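DNA-3-methyladenine glycosidase II, putative (PDB 2YG9) is probably a DNA-repair glycosidase, an all-helical member of the HhH-GPD superfamily. Local coordinates at residues A81-G84 and R85-G88; W212-S215 and A216-A220. All coordinates share one frame; numbering follows the deposited sequence.

Contact 1: residues A81-G84 and R85-G88; sequences AIYG and RLEG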
loop_
_atom_site.group_PDB
_atom_site.type_symbol
_atom_site.label_atom_id
_atom_site.label_comp_id
_atom_site.label_asym_id
_atom_site.label_seq_id
_atom_site.Cartn_x
_atom_site.Cartn_y
_atom_site.Cartn_z
ATOM N N ALA A 81 -9.987 7.870 -13.906
ATOM C CA ALA A 81 -10.019 8.191 -15.335
ATOM C C ALA A 81 -8.833 7.641 -16.106
ATOM O O ALA A 81 -8.996 7.015 -17.166
ATOM C CB ALA A 81 -10.063 9.713 -15.513
ATOM N N ILE A 82 -7.633 7.939 -15.605
ATOM C CA ILE A 82 -6.398 7.545 -16.272
ATOM C C ILE A 82 -6.218 6.024 -16.247
ATOM O O ILE A 82 -5.771 5.439 -17.229
ATOM C CB ILE A 82 -5.160 8.263 -15.656
ATOM C CG1 ILE A 82 -3.962 8.149 -16.599
ATOM C CG2 ILE A 82 -4.827 7.730 -14.266
ATOM C CD1 ILE A 82 -2.904 9.199 -16.352
ATOM N N TYR A 83 -6.600 5.381 -15.150
ATOM C CA TYR A 83 -6.543 3.925 -15.081
ATOM C C TYR A 83 -7.521 3.309 -16.102
ATOM O O TYR A 83 -7.208 2.327 -16.741
ATOM C CB TYR A 83 -6.820 3.374 -13.667
ATOM C CG TYR A 83 -6.510 1.890 -13.597
ATOM C CD1 TYR A 83 -5.199 1.451 -13.667
ATOM C CD2 TYR A 83 -7.512 0.941 -13.551
ATOM C CE1 TYR A 83 -4.897 0.113 -13.664
ATOM C CE2 TYR A 83 -7.204 -0.433 -13.541
ATOM C CZ TYR A 83 -5.896 -0.826 -13.595
ATOM O OH TYR A 83 -5.545 -2.158 -13.609
ATOM N N GLY A 84 -8.683 3.936 -16.271
ATOM C CA GLY A 84 -9.653 3.512 -17.267
ATOM C C GLY A 84 -9.109 3.670 -18.660
ATOM O O GLY A 84 -9.349 2.839 -19.507
ATOM N N ARG A 85 -8.350 4.724 -18.912
ATOM C CA ARG A 85 -7.680 4.866 -20.233
ATOM C C ARG A 85 -6.596 3.799 -20.492
ATOM O O ARG A 85 -6.426 3.321 -21.631
ATOM C CB ARG A 85 -7.126 6.262 -20.415
ATOM C CG ARG A 85 -8.207 7.282 -20.418
ATOM C CD ARG A 85 -7.729 8.631 -20.926
ATOM N NE ARG A 85 -6.857 9.285 -19.965
ATOM C CZ ARG A 85 -7.274 10.018 -18.947
ATOM N NH1 ARG A 85 -8.571 10.171 -18.722
ATOM N NH2 ARG A 85 -6.385 10.618 -18.162
ATOM N N LEU A 86 -5.889 3.402 -19.437
ATOM C CA LEU A 86 -4.964 2.276 -19.520
ATOM C C LEU A 86 -5.683 0.977 -19.866
ATOM O O LEU A 86 -5.247 0.238 -20.764
ATOM C CB LEU A 86 -4.141 2.131 -18.218
ATOM C CG LEU A 86 -3.102 3.260 -18.023
ATOM C CD1 LEU A 86 -2.554 3.192 -16.635
ATOM C CD2 LEU A 86 -1.960 3.283 -19.084
ATOM N N GLU A 87 -6.760 0.703 -19.135
ATOM C CA GLU A 87 -7.667 -0.425 -19.403
ATOM C C GLU A 87 -8.181 -0.456 -20.834
ATOM O O GLU A 87 -8.479 -1.505 -21.361
ATOM C CB GLU A 87 -8.875 -0.394 -18.443
ATOM C CG GLU A 87 -8.521 -0.754 -17.002
ATOM C CD GLU A 87 -9.737 -0.797 -16.091
ATOM O OE1 GLU A 87 -10.481 0.196 -16.051
ATOM O OE2 GLU A 87 -9.944 -1.811 -15.418
ATOM N N GLY A 88 -8.249 0.704 -21.455
ATOM C CA GLY A 88 -8.785 0.850 -22.792
ATOM C C GLY A 88 -7.763 0.669 -23.884
ATOM O O GLY A 88 -8.110 0.554 -25.052
HETATM O O HOH W 1 -7.436 -3.493 -14.804
#

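Contact 2: residues W212-S215 and A216-A220; sequences WANS and ARMQA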
loop_
_atom_site.group_PDB
_atom_site.type_symbol
_atom_site.label_atom_id
_atom_site.label_comp_id
_atom_site.label_asym_id
_atom_site.label_seq_id
_atom_site.Cartn_x
_atom_site.Cartn_y
_atom_site.Cartn_z
ATOM N N TRP A 212 -3.932 6.491 10.362
ATOM C CA TRP A 212 -4.406 7.353 9.282
ATOM C C TRP A 212 -5.865 7.757 9.548
ATOM O O TRP A 212 -6.289 8.899 9.251
ATOM C CB TRP A 212 -4.301 6.650 7.916
ATOM C CG TRP A 212 -2.887 6.500 7.378
ATOM C CD1 TRP A 212 -1.934 7.459 7.322
ATOM C CD2 TRP A 212 -2.297 5.314 6.819
ATOM N NE1 TRP A 212 -0.789 6.962 6.741
ATOM C CE2 TRP A 212 -0.983 5.647 6.427
ATOM C CE3 TRP A 212 -2.767 4.019 6.569
ATOM C CZ2 TRP A 212 -0.115 4.718 5.828
ATOM C CZ3 TRP A 212 -1.891 3.094 5.979
ATOM C CH2 TRP A 212 -0.589 3.455 5.633
ATOM N N ALA A 213 -6.647 6.831 10.099
ATOM C CA ALA A 213 -8.055 7.127 10.371
ATOM C C ALA A 213 -8.152 8.209 11.462
ATOM O O ALA A 213 -8.986 9.093 11.401
ATOM C CB ALA A 213 -8.836 5.861 10.780
ATOM N N ASN A 214 -7.263 8.146 12.444
ATOM C CA ASN A 214 -7.284 9.097 13.537
ATOM C C ASN A 214 -6.881 10.472 13.034
ATOM O O ASN A 214 -7.367 11.505 13.527
ATOM C CB ASN A 214 -6.393 8.605 14.680
ATOM C CG ASN A 214 -6.549 9.420 15.933
ATOM O OD1 ASN A 214 -5.620 10.118 16.393
ATOM N ND2 ASN A 214 -7.728 9.373 16.478
ATOM N N SER A 215 -5.980 10.497 12.058
ATOM C CA SER A 215 -5.557 11.768 11.509
ATOM C C SER A 215 -6.731 12.440 10.788
ATOM O O SER A 215 -6.945 13.616 10.932
ATOM C CB SER A 215 -4.385 11.586 10.547
ATOM O OG SER A 215 -4.124 12.804 9.860
ATOM N N ALA A 216 -7.435 11.668 9.981
ATOM C CA ALA A 216 -8.657 12.085 9.291
ATOM C C ALA A 216 -9.726 12.573 10.284
ATOM O O ALA A 216 -10.342 13.634 10.099
ATOM C CB ALA A 216 -9.175 10.875 8.418
ATOM N N ARG A 217 -9.871 11.846 11.390
ATOM C CA ARG A 217 -10.757 12.219 12.489
ATOM C C ARG A 217 -10.434 13.584 13.086
ATOM O O ARG A 217 -11.326 14.399 13.260
ATOM C CB ARG A 217 -10.763 11.133 13.556
ATOM C CG ARG A 217 -11.839 11.273 14.645
ATOM C CD ARG A 217 -11.634 10.223 15.690
ATOM N NE ARG A 217 -10.404 10.455 16.447
ATOM C CZ ARG A 217 -10.268 11.358 17.415
ATOM N NH1 ARG A 217 -11.299 12.116 17.799
ATOM N NH2 ARG A 217 -9.092 11.514 18.009
ATOM N N MET A 218 -9.153 13.821 13.376
ATOM C CA MET A 218 -8.660 15.120 13.828
ATOM C C MET A 218 -8.839 16.195 12.737
ATOM O O MET A 218 -9.243 17.300 13.044
ATOM C CB MET A 218 -7.172 15.016 14.220
ATOM C CG MET A 218 -6.884 14.153 15.473
ATOM S SD MET A 218 -7.908 14.578 16.903
ATOM C CE MET A 218 -7.321 16.204 17.434
ATOM N N GLN A 219 -8.556 15.864 11.474
ATOM C CA GLN A 219 -8.698 16.859 10.405
ATOM C C GLN A 219 -10.172 17.259 10.203
ATOM O O GLN A 219 -10.457 18.331 9.676
ATOM C CB GLN A 219 -8.034 16.380 9.113
ATOM C CG GLN A 219 -6.495 16.426 9.205
ATOM C CD GLN A 219 -5.799 15.863 7.979
ATOM O OE1 GLN A 219 -5.180 14.814 8.031
ATOM N NE2 GLN A 219 -5.879 16.584 6.877
ATOM N N ALA A 220 -11.088 16.401 10.666
ATOM C CA ALA A 220 -12.537 16.644 10.681
ATOM C C ALA A 220 -13.030 17.372 11.932
ATOM O O ALA A 220 -14.222 17.641 12.053
ATOM C CB ALA A 220 -13.320 15.305 10.471
#

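Contact 1: residues A81-G84 and R85-G88
Arg85 folds its side chain back along the helix over Ala81 and Ile82. The chain bends at chi3 (-72°), which lays one face of the guanidinium over the backbone of the preceding turn, with Ile82 CA 3.6 Å above its plane, nearer the border of the group than its middle. On the way, Arg85 CG passes 3.4 Å from Ala81 O, and at the far end the amino groups divide: NH1 lies 3.6 Å from Ala81 CB, while NH2 reaches Ile82 CB at 3.7 Å. A hydrogen bond from Arg85 NE to the carbonyl of Val109 anchors the group beyond the helix. A second overlap pairs Tyr83 with Glu87 one turn on. Their side chains run roughly perpendicular, the phenol and carboxylate planes 39° apart, and Glu87 OE2 lies 3.6 Å from Tyr83 CE2. Tyr83 has CG opposite its own nitrogen (chi1 -170°), which sends the ring toward the helix's C-terminal end. One water joins the two polar ends, 2.6 Å from Tyr83 OH and giving a hydrogen to Glu87 OE2. Inward, Tyr83 CD1 and Leu86 CD1 are 4.3 Å apart, a loose apolar contact, and both side chains pack on Val66 of helix 61-71 and on Val93. The backbone bonds from Arg85, Leu86 and Glu87 to Ala81, Ile82 and Tyr83 are regular; the next, from Gly88 to Gly84, is weak. These are the C-terminal turns of an amphipathic helix in the HhH-GPD family region, buried at Ile82, Tyr83 and Leu86 and exposed at Arg85 and Glu87.

Contact 2: residues W212-S215 and A216-A220
Asn214 and Arg217 run side by side in the same direction, the amide at the edge of the guanidinium and the two planes 33° apart. Both have CG turned opposite the backbone nitrogen (Arg217 chi1 -169°), and the arginine then bends at chi3 to bring its head beside the amide. This is the close-packed side: Asn214 is buried against Val45 and Cys49, Arg217 lies on Leu48, and Arg217 NH1 is held by the carbonyl of Ala223. The exposed side is looser. There, in one of the two conformers of Gln219, Ser215 OG donates to Gln219 OE1 across 2.9 Å, meeting a lone pair of the amide oxygen; the bond is therefore doubtful as a lasting feature. Met218 starts toward the preceding turn, Met218 CG 3.3 Å from Asn214 O, but its bent chain then carries the thioether to Pro224. Four regular backbone bonds, from Trp212 O with Ala216 N through Ser215 O with Gln219 N, carry the helix to its end. Ala213, Asn214 and Arg217 face helix 40-49, while Trp212 turns to helices 156-166 and 178-187, its NE1 hydrogen-bonded to Asp177 OD1.

From the N terminus, the chain first forms helices 30-36, 40-49 and 61-71, then reaches contact 1 in the last turns of helix 76-87. Contact 2 comes much later, near the end of helix 204-219. Each joins adjacent turns of one helix, so neither closes a long loop, and the two stand in series without nesting or crossing. Their centres are 31 Å apart and their nearest atoms about 20 Å apart. Contact 1 ties helix 76-87 to helix 61-71 and to loops that come later in the chain. Contact 2 brings the C-terminal helix back to the early helix 40-49 and to the tail at Ala223-Leu225.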